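Local coordinates for protein metal-independent carbonic anhydrase (Nostoc sp. PCC 7120 = FACHB-418, PDB 7C5W) that catalyses the hydration of carbon dioxide to bicarbonate without any metal cofactor, working as a homotetramer built as a dimer of dimers, at residues A[69-74]-A[156-161]. Residues are numbered along the deposited sequence; the frame is centred on the assembly and turned at random.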
loop_
_atom_site.group_PDB
_atom_site.type_symbol
_atom_site.label_atom_id
_atom_site.label_comp_id
_atom_site.label_asym_id
_atom_site.label_seq_id
_atom_site.Cartn_x
_atom_site.Cartn_y
_atom_site.Cartn_z
ATOM N N TYR A 69 -0.803 -5.253 -18.489
ATOM C CA TYR A 69 0.138 -4.667 -19.478
ATOM C C TYR A 69 -0.164 -3.180 -19.683
ATOM O O TYR A 69 0.757 -2.453 -20.092
ATOM C CB TYR A 69 0.107 -5.471 -20.777
ATOM C CG TYR A 69 0.812 -6.798 -20.640
ATOM C CD1 TYR A 69 2.194 -6.851 -20.559
ATOM C CD2 TYR A 69 0.108 -7.994 -20.557
ATOM C CE1 TYR A 69 2.859 -8.056 -20.423
ATOM C CE2 TYR A 69 0.765 -9.208 -20.429
ATOM C CZ TYR A 69 2.146 -9.239 -20.355
ATOM O OH TYR A 69 2.835 -10.411 -20.196
ATOM N N GLN A 70 -1.387 -2.745 -19.363
ATOM C CA GLN A 70 -1.811 -1.321 -19.438
ATOM C C GLN A 70 -0.970 -0.454 -18.491
ATOM O O GLN A 70 -0.823 0.731 -18.791
ATOM C CB GLN A 70 -3.295 -1.167 -19.098
ATOM C CG GLN A 70 -4.224 -1.809 -20.124
ATOM C CD GLN A 70 -4.541 -3.255 -19.814
ATOM O OE1 GLN A 70 -3.866 -3.910 -19.015
ATOM N NE2 GLN A 70 -5.582 -3.765 -20.455
ATOM N N PHE A 71 -0.441 -1.001 -17.392
ATOM C CA PHE A 71 0.313 -0.224 -16.368
ATOM C C PHE A 71 1.779 -0.068 -16.770
ATOM O O PHE A 71 2.473 0.746 -16.142
ATOM C CB PHE A 71 0.261 -0.900 -14.998
ATOM C CG PHE A 71 -1.129 -1.158 -14.482
ATOM C CD1 PHE A 71 -2.071 -0.147 -14.445
ATOM C CD2 PHE A 71 -1.486 -2.405 -14.013
ATOM C CE1 PHE A 71 -3.349 -0.388 -13.975
ATOM C CE2 PHE A 71 -2.762 -2.642 -13.543
ATOM C CZ PHE A 71 -3.692 -1.636 -13.525
ATOM N N GLY A 72 2.229 -0.839 -17.760
ATOM C CA GLY A 72 3.651 -1.018 -18.111
ATOM C C GLY A 72 3.996 -2.504 -18.162
ATOM O O GLY A 72 3.116 -3.352 -18.318
ATOM N N PRO A 73 5.278 -2.886 -18.018
ATOM C CA PRO A 73 5.658 -4.292 -18.107
ATOM C C PRO A 73 4.945 -5.123 -17.037
ATOM O O PRO A 73 4.755 -4.621 -15.932
ATOM C CB PRO A 73 7.168 -4.271 -17.854
ATOM C CG PRO A 73 7.374 -2.985 -17.069
ATOM C CD PRO A 73 6.423 -2.008 -17.729
ATOM N N VAL A 74 4.549 -6.342 -17.413
ATOM C CA VAL A 74 4.102 -7.415 -16.483
ATOM C C VAL A 74 5.288 -8.350 -16.242
ATOM O O VAL A 74 6.012 -8.658 -17.214
ATOM C CB VAL A 74 2.891 -8.171 -17.044
ATOM C CG1 VAL A 74 2.537 -9.366 -16.170
ATOM C CG2 VAL A 74 1.701 -7.242 -17.225
ATOM N N GLN A 156 0.867 -12.281 -8.658
ATOM C CA GLN A 156 0.589 -11.045 -7.880
ATOM C C GLN A 156 -0.557 -10.299 -8.563
ATOM O O GLN A 156 -0.449 -10.040 -9.755
ATOM C CB GLN A 156 1.829 -10.162 -7.757
ATOM C CG GLN A 156 1.652 -9.009 -6.776
ATOM C CD GLN A 156 2.875 -8.126 -6.690
ATOM O OE1 GLN A 156 2.921 -7.162 -5.932
ATOM N NE2 GLN A 156 3.884 -8.438 -7.475
ATOM N N PHE A 157 -1.627 -10.022 -7.823
ATOM C CA PHE A 157 -2.811 -9.280 -8.304
ATOM C C PHE A 157 -2.760 -7.848 -7.775
ATOM O O PHE A 157 -2.491 -7.656 -6.574
ATOM C CB PHE A 157 -4.086 -9.992 -7.860
ATOM C CG PHE A 157 -4.211 -11.384 -8.426
ATOM C CD1 PHE A 157 -4.705 -11.586 -9.707
ATOM C CD2 PHE A 157 -3.793 -12.484 -7.691
ATOM C CE1 PHE A 157 -4.803 -12.868 -10.230
ATOM C CE2 PHE A 157 -3.900 -13.762 -8.213
ATOM C CZ PHE A 157 -4.400 -13.951 -9.482
ATOM N N LEU A 158 -2.984 -6.884 -8.664
ATOM C CA LEU A 158 -3.232 -5.461 -8.311
ATOM C C LEU A 158 -4.709 -5.129 -8.577
ATOM O O LEU A 158 -5.226 -5.491 -9.650
ATOM C CB LEU A 158 -2.291 -4.584 -9.137
ATOM C CG LEU A 158 -2.465 -3.078 -8.971
ATOM C CD1 LEU A 158 -2.118 -2.649 -7.563
ATOM C CD2 LEU A 158 -1.593 -2.324 -9.962
ATOM N N LYS A 159 -5.375 -4.503 -7.609
ATOM C CA LYS A 159 -6.777 -4.020 -7.732
ATOM C C LYS A 159 -6.732 -2.632 -8.377
ATOM O O LYS A 159 -6.209 -1.694 -7.726
ATOM C CB LYS A 159 -7.436 -4.002 -6.351
ATOM C CG LYS A 159 -8.910 -3.629 -6.325
ATOM C CD LYS A 159 -9.527 -3.949 -4.989
ATOM C CE LYS A 159 -11.025 -4.135 -5.029
ATOM N NZ LYS A 159 -11.509 -4.918 -3.868
ATOM N N ASP A 160 -7.187 -2.523 -9.629
ATOM C CA ASP A 160 -7.108 -1.271 -10.430
ATOM C C ASP A 160 -8.139 -0.262 -9.904
ATOM O O ASP A 160 -8.934 -0.627 -9.004
ATOM C CB ASP A 160 -7.296 -1.531 -11.929
ATOM C CG ASP A 160 -8.625 -2.163 -12.306
ATOM O OD1 ASP A 160 -9.600 -2.035 -11.518
ATOM O OD2 ASP A 160 -8.670 -2.795 -13.383
ATOM N N ASP A 161 -8.097 0.961 -10.447
ATOM C CA ASP A 161 -8.962 2.110 -10.064
ATOM C C ASP A 161 -10.437 1.699 -10.189
ATOM O O ASP A 161 -11.270 2.380 -9.574
ATOM C CB ASP A 161 -8.636 3.356 -10.901
ATOM C CG ASP A 161 -7.310 4.050 -10.584
ATOM O OD1 ASP A 161 -6.758 3.816 -9.489
ATOM O OD2 ASP A 161 -6.837 4.851 -11.433
#
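Phe71 lays its ring against the CD2 methyl of Leu158, a CH-pi contact in which that carbon sits over one face, 4.2 Å from the ring centroid and 28° off the normal. The pair joins the short 3-10 turn 69-71, in the loop between helix 52-66 and strand 75-77, to the end of strand 148-159 in the mixed beta-sheet. With CG anti to its own carbonyl carbon (chi1 -56°), Phe71 reaches from the turn toward the strand, and the touch is made along the CD2-CE2-CZ side of the ring. Phe71 CE2 comes closest to Leu158 CD2, at 3.8 Å. Asp160 meets the same ring differently, through its CB methylene and not its carboxylate. That carboxylate is occupied with other partners: OD2 forms a salt bridge with Arg166, while OD1 accepts from the backbone N of His162 and of Lys164. Arg22 of the second subunit makes a cation-pi contact with Phe71, which brings the ring into the subunit interface. Replacing Phe71 with an alanine would remove the ring, and would probably open a gap beside Leu158 and deprive that arginine of its aromatic partner. At the ring edge, Asp160 CB lies in the ring plane, 3.9 Å from Phe71 CZ.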